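Local coordinates for protein acetaldehyde dehydrogenase (Acetylating) (Geobacillus thermoglucosidasius, PDB 5J78) that probably interconverts acetaldehyde and acetyl-CoA, using coenzyme A and NAD, as an acetylating aldehyde dehydrogenase, at residues A128-V134 with H459-I463; A327-I331 with S341-L346; G391-T395 with L441-G447. All blocks are in the same frame, centred on the assembly; numbering follows the deposited sequence.

Contact 1 (A128-V134 with H459-I463)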
ATOM      1  N   ALA A 128      35.003   1.799  16.694  1.00 20.39           N
ATOM      2  CA  ALA A 128      33.599   1.712  17.085  1.00 20.43           C
ATOM      3  C   ALA A 128      32.846   2.895  16.506  1.00 22.85           C
ATOM      4  O   ALA A 128      33.246   4.050  16.679  1.00 22.27           O
ATOM      5  CB  ALA A 128      33.455   1.669  18.596  1.00 24.13           C
ATOM      6  N   GLN A 129      31.763   2.599  15.798  1.00 20.76           N
ATOM      7  CA  GLN A 129      30.947   3.621  15.150  1.00 20.20           C
ATOM      8  C   GLN A 129      29.477   3.536  15.588  1.00 19.84           C
ATOM      9  O   GLN A 129      28.794   2.572  15.257  1.00 18.62           O
ATOM     10  CB  GLN A 129      31.030   3.486  13.627  1.00 19.85           C
ATOM     11  CG  GLN A 129      30.229   4.539  12.871  1.00 22.69           C
ATOM     12  CD  GLN A 129      30.753   5.953  13.153  1.00 45.40           C
ATOM     13  OE1 GLN A 129      31.956   6.222  13.058  1.00 37.71           O
ATOM     14  NE2 GLN A 129      29.853   6.849  13.525  1.00 34.24           N
ATOM     15  N   PRO A 130      28.980   4.561  16.302  1.00 13.42           N
ATOM     16  CA  PRO A 130      27.572   4.541  16.728  1.00 19.46           C
ATOM     17  C   PRO A 130      26.590   4.456  15.562  1.00 13.86           C
ATOM     18  O   PRO A 130      26.833   5.077  14.537  1.00 17.92           O
ATOM     19  CB  PRO A 130      27.401   5.885  17.449  1.00 18.82           C
ATOM     20  CG  PRO A 130      28.739   6.330  17.775  1.00 19.74           C
ATOM     21  CD  PRO A 130      29.639   5.816  16.691  1.00 19.59           C
ATOM     22  N   VAL A 131      25.491   3.733  15.730  1.00 10.44           N
ATOM     23  CA  VAL A 131      24.496   3.625  14.676  1.00 16.16           C
ATOM     24  C   VAL A 131      23.719   4.909  14.490  1.00 21.40           C
ATOM     25  O   VAL A 131      23.156   5.134  13.417  1.00 18.18           O
ATOM     26  CB  VAL A 131      23.495   2.494  14.929  1.00 12.05           C
ATOM     27  CG1 VAL A 131      24.201   1.162  14.848  1.00 18.71           C
ATOM     28  CG2 VAL A 131      22.763   2.668  16.275  1.00 19.68           C
ATOM     29  N   GLY A 132      23.683   5.737  15.537  1.00 18.60           N
ATOM     30  CA  GLY A 132      23.049   7.041  15.470  1.00 20.65           C
ATOM     31  C   GLY A 132      21.843   7.196  16.392  1.00 19.21           C
ATOM     32  O   GLY A 132      21.985   7.493  17.590  1.00 21.06           O
ATOM     33  N   ILE A 133      20.649   7.059  15.825  1.00 15.10           N
ATOM     34  CA  ILE A 133      19.405   7.177  16.600  1.00 17.79           C
ATOM     35  C   ILE A 133      18.670   5.853  16.573  1.00 16.80           C
ATOM     36  O   ILE A 133      18.346   5.336  15.493  1.00 17.95           O
ATOM     37  CB  ILE A 133      18.465   8.264  16.045  1.00 15.92           C
ATOM     38  CG1 ILE A 133      19.195   9.597  15.964  1.00 19.99           C
ATOM     39  CG2 ILE A 133      17.182   8.372  16.914  1.00 14.93           C
ATOM     40  CD1 ILE A 133      18.372  10.692  15.309  1.00 23.64           C
ATOM     41  N   VAL A 134      18.419   5.319  17.760  1.00 18.06           N
ATOM     42  CA  VAL A 134      17.691   4.063  17.926  1.00 12.76           C
ATOM     43  C   VAL A 134      16.237   4.356  18.250  1.00 13.16           C
ATOM     44  O   VAL A 134      15.936   5.249  19.057  1.00 11.63           O
ATOM     45  CB  VAL A 134      18.292   3.178  19.046  1.00 15.96           C
ATOM     46  CG1 VAL A 134      17.514   1.826  19.173  1.00 17.01           C
ATOM     47  CG2 VAL A 134      19.769   2.917  18.778  1.00 16.95           C
ATOM     48  N   HIS A 459      25.413  -4.738  19.622  1.00 15.82           N
ATOM     49  CA  HIS A 459      24.466  -4.674  18.507  1.00 18.69           C
ATOM     50  C   HIS A 459      24.152  -3.230  18.100  1.00 23.45           C
ATOM     51  O   HIS A 459      23.528  -3.001  17.053  1.00 21.46           O
ATOM     52  CB  HIS A 459      23.177  -5.434  18.858  1.00 12.73           C
ATOM     53  CG  HIS A 459      23.397  -6.899  19.072  1.00 23.26           C
ATOM     54  ND1 HIS A 459      23.525  -7.458  20.327  1.00 19.85           N
ATOM     55  CD2 HIS A 459      23.582  -7.911  18.189  1.00 18.36           C
ATOM     56  CE1 HIS A 459      23.749  -8.753  20.210  1.00 20.84           C
ATOM     57  NE2 HIS A 459      23.780  -9.058  18.923  1.00 21.18           N
ATOM     58  N   LEU A 460      24.613  -2.263  18.895  1.00 12.18           N
ATOM     59  CA  LEU A 460      24.306  -0.856  18.631  1.00 14.42           C
ATOM     60  C   LEU A 460      25.500   0.027  18.242  1.00 14.70           C
ATOM     61  O   LEU A 460      25.401   1.251  18.312  1.00 15.22           O
ATOM     62  CB  LEU A 460      23.604  -0.257  19.860  1.00 12.66           C
ATOM     63  CG  LEU A 460      22.284  -0.939  20.194  1.00 15.95           C
ATOM     64  CD1 LEU A 460      21.623  -0.239  21.390  1.00 24.72           C
ATOM     65  CD2 LEU A 460      21.338  -0.962  19.014  1.00 13.79           C
ATOM     66  N   PHE A 461      26.614  -0.574  17.830  1.00 13.21           N
ATOM     67  CA  PHE A 461      27.610   0.158  17.054  1.00 19.91           C
ATOM     68  C   PHE A 461      28.152  -0.735  15.957  1.00 18.06           C
ATOM     69  O   PHE A 461      28.229  -1.954  16.100  1.00 19.12           O
ATOM     70  CB  PHE A 461      28.758   0.719  17.911  1.00 15.07           C
ATOM     71  CG  PHE A 461      29.561  -0.327  18.671  1.00 16.62           C
ATOM     72  CD1 PHE A 461      29.138  -0.801  19.906  1.00 25.29           C
ATOM     73  CD2 PHE A 461      30.759  -0.802  18.166  1.00 19.86           C
ATOM     74  CE1 PHE A 461      29.900  -1.769  20.611  1.00 18.53           C
ATOM     75  CE2 PHE A 461      31.513  -1.750  18.860  1.00 17.22           C
ATOM     76  CZ  PHE A 461      31.086  -2.239  20.070  1.00 18.36           C
ATOM     77  N   ASN A 462      28.443  -0.099  14.830  1.00 20.79           N
ATOM     78  CA  ASN A 462      29.097  -0.748  13.698  1.00 17.47           C
ATOM     79  C   ASN A 462      30.588  -0.766  13.924  1.00 21.91           C
ATOM     80  O   ASN A 462      31.109   0.091  14.636  1.00 19.51           O
ATOM     81  CB  ASN A 462      28.779  -0.006  12.401  1.00 16.94           C
ATOM     82  CG  ASN A 462      27.286   0.041  12.093  1.00 15.00           C
ATOM     83  OD1 ASN A 462      26.740   1.094  11.739  1.00 23.83           O
ATOM     84  ND2 ASN A 462      26.625  -1.090  12.210  1.00 16.72           N
ATOM     85  N   ILE A 463      31.282  -1.729  13.325  1.00 19.30           N
ATOM     86  CA  ILE A 463      32.736  -1.708  13.336  1.00 16.54           C
ATOM     87  C   ILE A 463      33.233  -1.232  11.971  1.00 19.23           C
ATOM     88  O   ILE A 463      32.862  -1.795  10.933  1.00 22.12           O
ATOM     89  CB  ILE A 463      33.311  -3.096  13.707  1.00 19.86           C
ATOM     90  CG1 ILE A 463      32.991  -3.373  15.178  1.00 25.28           C
ATOM     91  CG2 ILE A 463      34.825  -3.114  13.530  1.00 22.71           C
ATOM     92  CD1 ILE A 463      33.163  -4.783  15.621  1.00 34.09           C
TER
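Leu460 meets Val134 through methyls, its CD2 lying 4.2 Å from Val134 CG2, and the two side chains lie nearly perpendicular. The isobutyl group also rests on Leu218 of strand 216-219 and on Ile153 and Ala154 of helix 143-156. Both methyls of Val131 lie against the backbone oxygen of Leu460, with Val131 CG2 3.6 Å from Leu460 O; Asn159 ND2 gives that oxygen a hydrogen bond.

Phe461, in strand 461-468, stands across from Pro130. Its CG lies between its own backbone N and carbonyl carbon (chi1 60°), which turns the ring along the strand to Ala128, where Phe461 CD2 is 3.7 Å from Ala128 CB. Phe461 CB meanwhile comes within 3.2 Å of Gln129 O.

Asn462 forms the hydrogen-bonded pair of this antiparallel ladder: Gln129 N donates to Asn462 O at 2.8 Å, and Asn462 N returns a bond to Gln129 O at 2.7 Å. The side chains of Gln129 and Asn462 share the sheet face opposite to that of Ala128, Pro130 and Phe461. Val131 CG1 lies 4.0 Å from Asn462 OD1, an oxygen that accepts Ala445 N of the second subunit.

Ile463 faces Ala128 in a non-hydrogen-bonded pair, and its carbonyl accepts Ser452 OG of the second subunit. As in other aldehyde dehydrogenases, the pairing joins an oligomerisation ribbon to the sheet of the probable nucleotide-binding domain.

Because Pro130 occupies a non-hydrogen-bonded position, its missing N-H takes no bond from the pairing with 461-463. Two short backbone bonds fix the register, apolar groups of Ala128, Pro130 and Phe461 lie on one face, and the polar face presents an amide oxygen to the neighbouring subunit, so the paired strand also carries bonds to that subunit.

Contact 2 (A327-I331 with S341-L346)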
ATOM      1  N   ALA A 327      -2.577 -12.974  39.261  1.00 19.72           N
ATOM      2  CA  ALA A 327      -2.387 -13.973  40.302  1.00 16.93           C
ATOM      3  C   ALA A 327      -3.348 -15.142  40.058  1.00 28.17           C
ATOM      4  O   ALA A 327      -4.412 -14.944  39.458  1.00 23.11           O
ATOM      5  CB  ALA A 327      -2.616 -13.353  41.692  1.00 23.09           C
ATOM      6  N   PRO A 328      -2.974 -16.363  40.500  1.00 19.92           N
ATOM      7  CA  PRO A 328      -3.844 -17.540  40.347  1.00 35.00           C
ATOM      8  C   PRO A 328      -5.276 -17.305  40.838  1.00 26.55           C
ATOM      9  O   PRO A 328      -6.227 -17.753  40.201  1.00 25.33           O
ATOM     10  CB  PRO A 328      -3.158 -18.604  41.210  1.00 27.47           C
ATOM     11  CG  PRO A 328      -1.750 -18.176  41.314  1.00 21.20           C
ATOM     12  CD  PRO A 328      -1.702 -16.699  41.170  1.00 22.98           C
ATOM     13  N   GLN A 329      -5.406 -16.612  41.965  1.00 23.76           N
ATOM     14  CA  GLN A 329      -6.705 -16.341  42.568  1.00 25.34           C
ATOM     15  C   GLN A 329      -7.596 -15.482  41.678  1.00 36.24           C
ATOM     16  O   GLN A 329      -8.805 -15.704  41.616  1.00 32.99           O
ATOM     17  CB  GLN A 329      -6.526 -15.655  43.918  1.00 25.23           C
ATOM     18  CG  GLN A 329      -5.947 -16.566  45.005  1.00 33.60           C
ATOM     19  CD  GLN A 329      -4.465 -16.912  44.799  1.00 43.95           C
ATOM     20  OE1 GLN A 329      -3.687 -16.138  44.203  1.00 34.55           O
ATOM     21  NE2 GLN A 329      -4.068 -18.083  45.302  1.00 25.87           N
ATOM     22  N   VAL A 330      -6.997 -14.501  41.000  1.00 31.60           N
ATOM     23  CA  VAL A 330      -7.726 -13.657  40.062  1.00 24.15           C
ATOM     24  C   VAL A 330      -8.207 -14.502  38.896  1.00 36.37           C
ATOM     25  O   VAL A 330      -9.355 -14.405  38.484  1.00 25.71           O
ATOM     26  CB  VAL A 330      -6.859 -12.498  39.536  1.00 28.99           C
ATOM     27  CG1 VAL A 330      -7.595 -11.716  38.428  1.00 25.58           C
ATOM     28  CG2 VAL A 330      -6.436 -11.573  40.686  1.00 32.94           C
ATOM     29  N   ILE A 331      -7.319 -15.341  38.375  1.00 22.89           N
ATOM     30  CA  ILE A 331      -7.676 -16.225  37.279  1.00 23.08           C
ATOM     31  C   ILE A 331      -8.803 -17.172  37.702  1.00 33.59           C
ATOM     32  O   ILE A 331      -9.741 -17.407  36.938  1.00 28.18           O
ATOM     33  CB  ILE A 331      -6.463 -17.030  36.823  1.00 21.14           C
ATOM     34  CG1 ILE A 331      -5.402 -16.090  36.237  1.00 26.28           C
ATOM     35  CG2 ILE A 331      -6.843 -18.058  35.774  1.00 23.90           C
ATOM     36  CD1 ILE A 331      -4.059 -16.720  36.133  1.00 19.33           C
ATOM     37  N   SER A 341      -6.053 -19.826  49.065  1.00 27.54           N
ATOM     38  CA  SER A 341      -5.421 -18.522  48.989  1.00 38.49           C
ATOM     39  C   SER A 341      -3.908 -18.624  48.898  1.00 30.50           C
ATOM     40  O   SER A 341      -3.244 -17.664  48.527  1.00 40.83           O
ATOM     41  CB  SER A 341      -5.796 -17.697  50.213  1.00 36.89           C
ATOM     42  OG  SER A 341      -5.233 -18.293  51.368  1.00 42.79           O
ATOM     43  N   ASP A 342      -3.362 -19.784  49.250  1.00 26.58           N
ATOM     44  CA  ASP A 342      -1.918 -19.980  49.196  1.00 39.33           C
ATOM     45  C   ASP A 342      -1.421 -20.573  47.853  1.00 31.94           C
ATOM     46  O   ASP A 342      -0.224 -20.773  47.670  1.00 30.48           O
ATOM     47  CB  ASP A 342      -1.473 -20.878  50.361  1.00 28.02           C
ATOM     48  CG  ASP A 342      -2.015 -22.301  50.260  1.00 37.03           C
ATOM     49  OD1 ASP A 342      -2.845 -22.583  49.373  1.00 49.42           O
ATOM     50  OD2 ASP A 342      -1.610 -23.148  51.082  1.00 43.93           O
ATOM     51  N   VAL A 343      -2.328 -20.857  46.927  1.00 29.98           N
ATOM     52  CA  VAL A 343      -1.936 -21.433  45.639  1.00 26.33           C
ATOM     53  C   VAL A 343      -0.989 -20.486  44.881  1.00 24.49           C
ATOM     54  O   VAL A 343      -1.252 -19.296  44.781  1.00 23.43           O
ATOM     55  CB  VAL A 343      -3.169 -21.741  44.775  1.00 28.51           C
ATOM     56  CG1 VAL A 343      -2.766 -22.138  43.351  1.00 28.35           C
ATOM     57  CG2 VAL A 343      -3.990 -22.847  45.399  1.00 27.81           C
ATOM     58  N   LYS A 344       0.113 -21.014  44.354  1.00 22.79           N
ATOM     59  CA  LYS A 344       1.092 -20.172  43.633  1.00 24.95           C
ATOM     60  C   LYS A 344       0.991 -20.284  42.116  1.00 23.97           C
ATOM     61  O   LYS A 344       1.396 -19.372  41.385  1.00 26.67           O
ATOM     62  CB  LYS A 344       2.513 -20.520  44.055  1.00 27.22           C
ATOM     63  CG  LYS A 344       2.935 -19.867  45.370  1.00 31.63           C
ATOM     64  CD  LYS A 344       4.290 -20.399  45.803  1.00 49.06           C
ATOM     65  CE  LYS A 344       5.185 -19.327  46.416  1.00 62.67           C
ATOM     66  NZ  LYS A 344       6.617 -19.520  46.004  1.00 50.46           N
ATOM     67  N   LEU A 345       0.474 -21.407  41.643  1.00 23.58           N
ATOM     68  CA  LEU A 345       0.290 -21.607  40.216  1.00 23.59           C
ATOM     69  C   LEU A 345      -0.711 -22.710  39.992  1.00 25.67           C
ATOM     70  O   LEU A 345      -0.845 -23.620  40.810  1.00 24.46           O
ATOM     71  CB  LEU A 345       1.620 -21.938  39.521  1.00 20.01           C
ATOM     72  CG  LEU A 345       2.292 -23.284  39.808  1.00 27.13           C
ATOM     73  CD1 LEU A 345       3.431 -23.546  38.828  1.00 24.91           C
ATOM     74  CD2 LEU A 345       2.817 -23.324  41.224  1.00 28.37           C
ATOM     75  N   LEU A 346      -1.432 -22.580  38.887  1.00 20.01           N
ATOM     76  CA  LEU A 346      -2.326 -23.593  38.371  1.00 18.30           C
ATOM     77  C   LEU A 346      -1.624 -24.496  37.388  1.00 27.21           C
ATOM     78  O   LEU A 346      -0.910 -24.015  36.510  1.00 23.83           O
ATOM     79  CB  LEU A 346      -3.510 -22.927  37.665  1.00 18.57           C
ATOM     80  CG  LEU A 346      -4.251 -21.858  38.454  1.00 20.06           C
ATOM     81  CD1 LEU A 346      -5.463 -21.358  37.649  1.00 21.38           C
ATOM     82  CD2 LEU A 346      -4.696 -22.424  39.814  1.00 18.44           C
TER
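Pro328 presses the CG corner of its ring against Lys344 O, 3.4 Å away, within the beta-alpha-beta crossover that leads from strand 298-300 to its parallel neighbour 345-349. Helix 328-335 belongs to that connection, and its first turn lies over the chain as it enters the second strand. The ring of Pro328 also brings CB to 4.2 Å from Val343 CG1, and the same CB lies near Leu346 CD2.

Beside this apolar patch sits the one hydrogen bond between the segments: Gln329 NE2 donates to Val343 O at 3.1 Å, nearly straight, with an N-H...O angle of 169°. The donor lies in the carbonyl plane on a lone pair, and the oxygen is close to the plane of the Gln329 amide, so both flat groups are well turned for the bond. The glutamine bends at chi2 (71°), which swings its amide across to the loop. NE2 also donates to Pro340 O, and the two acceptors hold the amide in its rotation. Ser341 O is nearby but at a poor angle.

One turn further along the helix, Ile331 and Leu346 lie alongside with their side chains running opposite ways, Ile331 CG2 4.0 Å from Leu346 CD1.

The next shell positions these groups. Ile339 covers Pro328 and Gln329, while Tyr299 of strand 298-300 supports Val343 and Leu346. Backbone bonds of Lys344 with Gly297, of Leu345 with Tyr299 and of Leu346 with Pro366 and Leu368 set 341-346 against and into the parallel sheet of what is probably the catalytic domain. On the helical side, Ala327 holds the N-cap position, and Ile331 N donates to Ala327 O at 3.1 Å.

Contact 3 (G391-T395 with L441-G447). With ACT (acetate ion), chain E.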
ATOM      1  N   GLY A 391       6.670 -20.500  19.713  1.00 16.66           N
ATOM      2  CA  GLY A 391       7.882 -20.380  20.503  1.00 18.51           C
ATOM      3  C   GLY A 391       9.198 -20.604  19.755  1.00 19.19           C
ATOM      4  O   GLY A 391      10.249 -20.644  20.380  1.00 19.63           O
ATOM      5  N   LEU A 392       9.167 -20.754  18.432  1.00 22.30           N
ATOM      6  CA  LEU A 392      10.394 -21.108  17.703  1.00 24.15           C
ATOM      7  C   LEU A 392      11.518 -20.076  17.832  1.00 13.47           C
ATOM      8  O   LEU A 392      11.309 -18.868  17.701  1.00 18.27           O
ATOM      9  CB  LEU A 392      10.095 -21.331  16.219  1.00 21.97           C
ATOM     10  CG  LEU A 392       9.342 -22.630  15.892  1.00 16.23           C
ATOM     11  CD1 LEU A 392       8.819 -22.574  14.461  1.00 28.52           C
ATOM     12  CD2 LEU A 392      10.204 -23.851  16.105  1.00 24.14           C
ATOM     13  N   GLY A 393      12.717 -20.586  18.080  1.00 12.05           N
ATOM     14  CA  GLY A 393      13.906 -19.769  18.185  1.00 13.96           C
ATOM     15  C   GLY A 393      14.097 -19.151  19.554  1.00 19.23           C
ATOM     16  O   GLY A 393      15.128 -18.544  19.792  1.00 15.07           O
ATOM     17  N   HIS A 394      13.136 -19.305  20.468  1.00 19.44           N
ATOM     18  CA  HIS A 394      13.217 -18.541  21.717  1.00 17.37           C
ATOM     19  C   HIS A 394      14.008 -19.278  22.794  1.00 17.53           C
ATOM     20  O   HIS A 394      15.239 -19.151  22.837  1.00 20.83           O
ATOM     21  CB  HIS A 394      11.817 -18.171  22.192  1.00 18.01           C
ATOM     22  CG  HIS A 394      11.800 -17.009  23.126  1.00 18.55           C
ATOM     23  ND1 HIS A 394      12.393 -17.048  24.367  1.00 20.17           N
ATOM     24  CD2 HIS A 394      11.295 -15.761  22.987  1.00 20.37           C
ATOM     25  CE1 HIS A 394      12.225 -15.889  24.972  1.00 18.36           C
ATOM     26  NE2 HIS A 394      11.564 -15.086  24.155  1.00 18.29           N
ATOM     27  N   THR A 395      13.323 -20.061  23.636  1.00 15.71           N
ATOM     28  CA  THR A 395      13.954 -20.710  24.785  1.00 22.33           C
ATOM     29  C   THR A 395      13.376 -22.093  25.048  1.00 15.71           C
ATOM     30  O   THR A 395      12.187 -22.316  24.848  1.00 18.66           O
ATOM     31  CB  THR A 395      13.783 -19.857  26.042  1.00 17.64           C
ATOM     32  OG1 THR A 395      14.243 -18.537  25.775  1.00 18.58           O
ATOM     33  CG2 THR A 395      14.576 -20.410  27.216  1.00 18.35           C
ATOM     34  N   LEU A 441      15.292 -10.577  23.398  1.00 18.73           N
ATOM     35  CA  LEU A 441      15.817 -11.902  23.111  1.00 18.30           C
ATOM     36  C   LEU A 441      15.507 -12.241  21.661  1.00 23.45           C
ATOM     37  O   LEU A 441      14.362 -12.481  21.307  1.00 13.69           O
ATOM     38  CB  LEU A 441      15.217 -12.929  24.071  1.00 17.89           C
ATOM     39  CG  LEU A 441      15.944 -13.131  25.408  1.00 21.28           C
ATOM     40  CD1 LEU A 441      16.241 -11.816  26.053  1.00 18.56           C
ATOM     41  CD2 LEU A 441      15.158 -14.040  26.384  1.00 18.55           C
ATOM     42  N   GLY A 442      16.522 -12.206  20.810  1.00 18.74           N
ATOM     43  CA  GLY A 442      16.304 -12.470  19.398  1.00 19.52           C
ATOM     44  C   GLY A 442      16.075 -13.954  19.161  1.00 14.49           C
ATOM     45  O   GLY A 442      16.709 -14.790  19.802  1.00 19.03           O
ATOM     46  N   CYS A 443      15.166 -14.282  18.251  1.00 13.07           N
ATOM     47  CA  CYS A 443      14.809 -15.685  18.008  1.00 14.59           C
ATOM     48  C   CYS A 443      15.358 -16.229  16.693  1.00 17.20           C
ATOM     49  O   CYS A 443      14.898 -17.258  16.195  1.00 12.43           O
ATOM     50  CB  CYS A 443      13.293 -15.846  18.043  1.00 19.14           C
ATOM     51  SG  CYS A 443      12.636 -15.567  19.749  1.00 19.66           S
ATOM     52  N   GLY A 444      16.345 -15.533  16.142  1.00 19.31           N
ATOM     53  CA  GLY A 444      16.972 -15.944  14.894  1.00 14.63           C
ATOM     54  C   GLY A 444      16.031 -16.015  13.697  1.00 21.38           C
ATOM     55  O   GLY A 444      14.872 -15.586  13.759  1.00 16.48           O
ATOM     56  N   ALA A 445      16.551 -16.556  12.591  1.00 19.49           N
ATOM     57  CA  ALA A 445      15.797 -16.648  11.355  1.00 15.42           C
ATOM     58  C   ALA A 445      14.522 -17.467  11.518  1.00 19.63           C
ATOM     59  O   ALA A 445      13.505 -17.127  10.927  1.00 18.99           O
ATOM     60  CB  ALA A 445      16.675 -17.252  10.225  1.00 20.05           C
ATOM     61  N   ILE A 446      14.566 -18.528  12.325  1.00 19.70           N
ATOM     62  CA  ILE A 446      13.412 -19.396  12.468  1.00 22.15           C
ATOM     63  C   ILE A 446      12.255 -18.642  13.126  1.00 23.68           C
ATOM     64  O   ILE A 446      11.090 -19.011  12.956  1.00 20.28           O
ATOM     65  CB  ILE A 446      13.763 -20.684  13.262  1.00 26.97           C
ATOM     66  CG1 ILE A 446      12.720 -21.775  12.987  1.00 27.27           C
ATOM     67  CG2 ILE A 446      13.914 -20.408  14.780  1.00 23.83           C
ATOM     68  CD1 ILE A 446      13.166 -23.172  13.357  1.00 28.06           C
ATOM     69  N   GLY A 447      12.574 -17.570  13.853  1.00 19.72           N
ATOM     70  CA  GLY A 447      11.561 -16.676  14.394  1.00 16.27           C
ATOM     71  C   GLY A 447      11.548 -15.293  13.762  1.00 26.14           C
ATOM     72  O   GLY A 447      11.258 -14.313  14.441  1.00 26.47           O
TER
HETATM   73  C   ACT E1001      12.133 -12.127  27.098  1.00 34.60           C
HETATM   74  O   ACT E1001      11.984 -12.273  25.871  1.00 35.01           O
HETATM   75  OXT ACT E1001      11.989 -13.167  27.789  1.00 34.90           O
HETATM   76  CH3 ACT E1001      12.467 -10.789  27.691  1.00 29.10           C
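Gly393 and Cys443 exchange a pair of CA-H...O contacts: Gly393 CA lies 3.4 Å from Cys443 O, and Cys443 CA lies 3.4 Å from Gly393 O. Such closeness demands glycine, since a side chain at Gly393 would run into Cys443 O and into Ile446 CG2, already tight at 3.5 Å from Gly393 CA. Farther out, the side chains of Leu392 and Ile446 meet roughly square to each other.

His394 places CG opposite its backbone N (chi1 -159°), bringing the ring alongside Cys443, whose SG approaches CD2 of His394 obliquely at 3.5 Å. Leu441 CD2 lies 3.7 Å from His394 CE1. His394 ND1 shares a 2.8 Å hydrogen bond with Thr395 OG1, fixing the ring's rotation, and NE2 bonds weakly to an acetate ion, probably from the crystallisation liquor, at the ring edge. A leucine in place of His394 would probably leave Thr395 OG1 without this partner and the acetate without its N-H.

Arg417 binds the carbonyls of both His394 and Gly442. His394 also touches Ala274. The type II turn Gly391-His394, with glycine third, comes before strand 395-399, close to the segment carrying the oxidised Cys273, consistent with the active-site cleft of an aldehyde dehydrogenase.

Overall arrangement
Contacts 1 and 3 are buried, contact 3 nearer the chain's centre, whereas contact 2 is partly exposed. Contact 2 lies across that centre from contact 1, their own centres about 45 Å apart. Contact 2 shares no element with the others; contacts 1 and 3 share the loop that runs from 441-447 to strand 461-468. Contact 1 pairs strands by backbone bonds, contact 2 sets a helix start on a strand entrance with one hydrogen bond from a side-chain amide, and contact 3 joins two loops through glycine, sulfur and ring contacts. Contacts 2 and 3 both border the seven-stranded parallel sheet, at strands 345-349 and 395-399. Across the assembly, Asn462 of one subunit accepts Ala445 N of another.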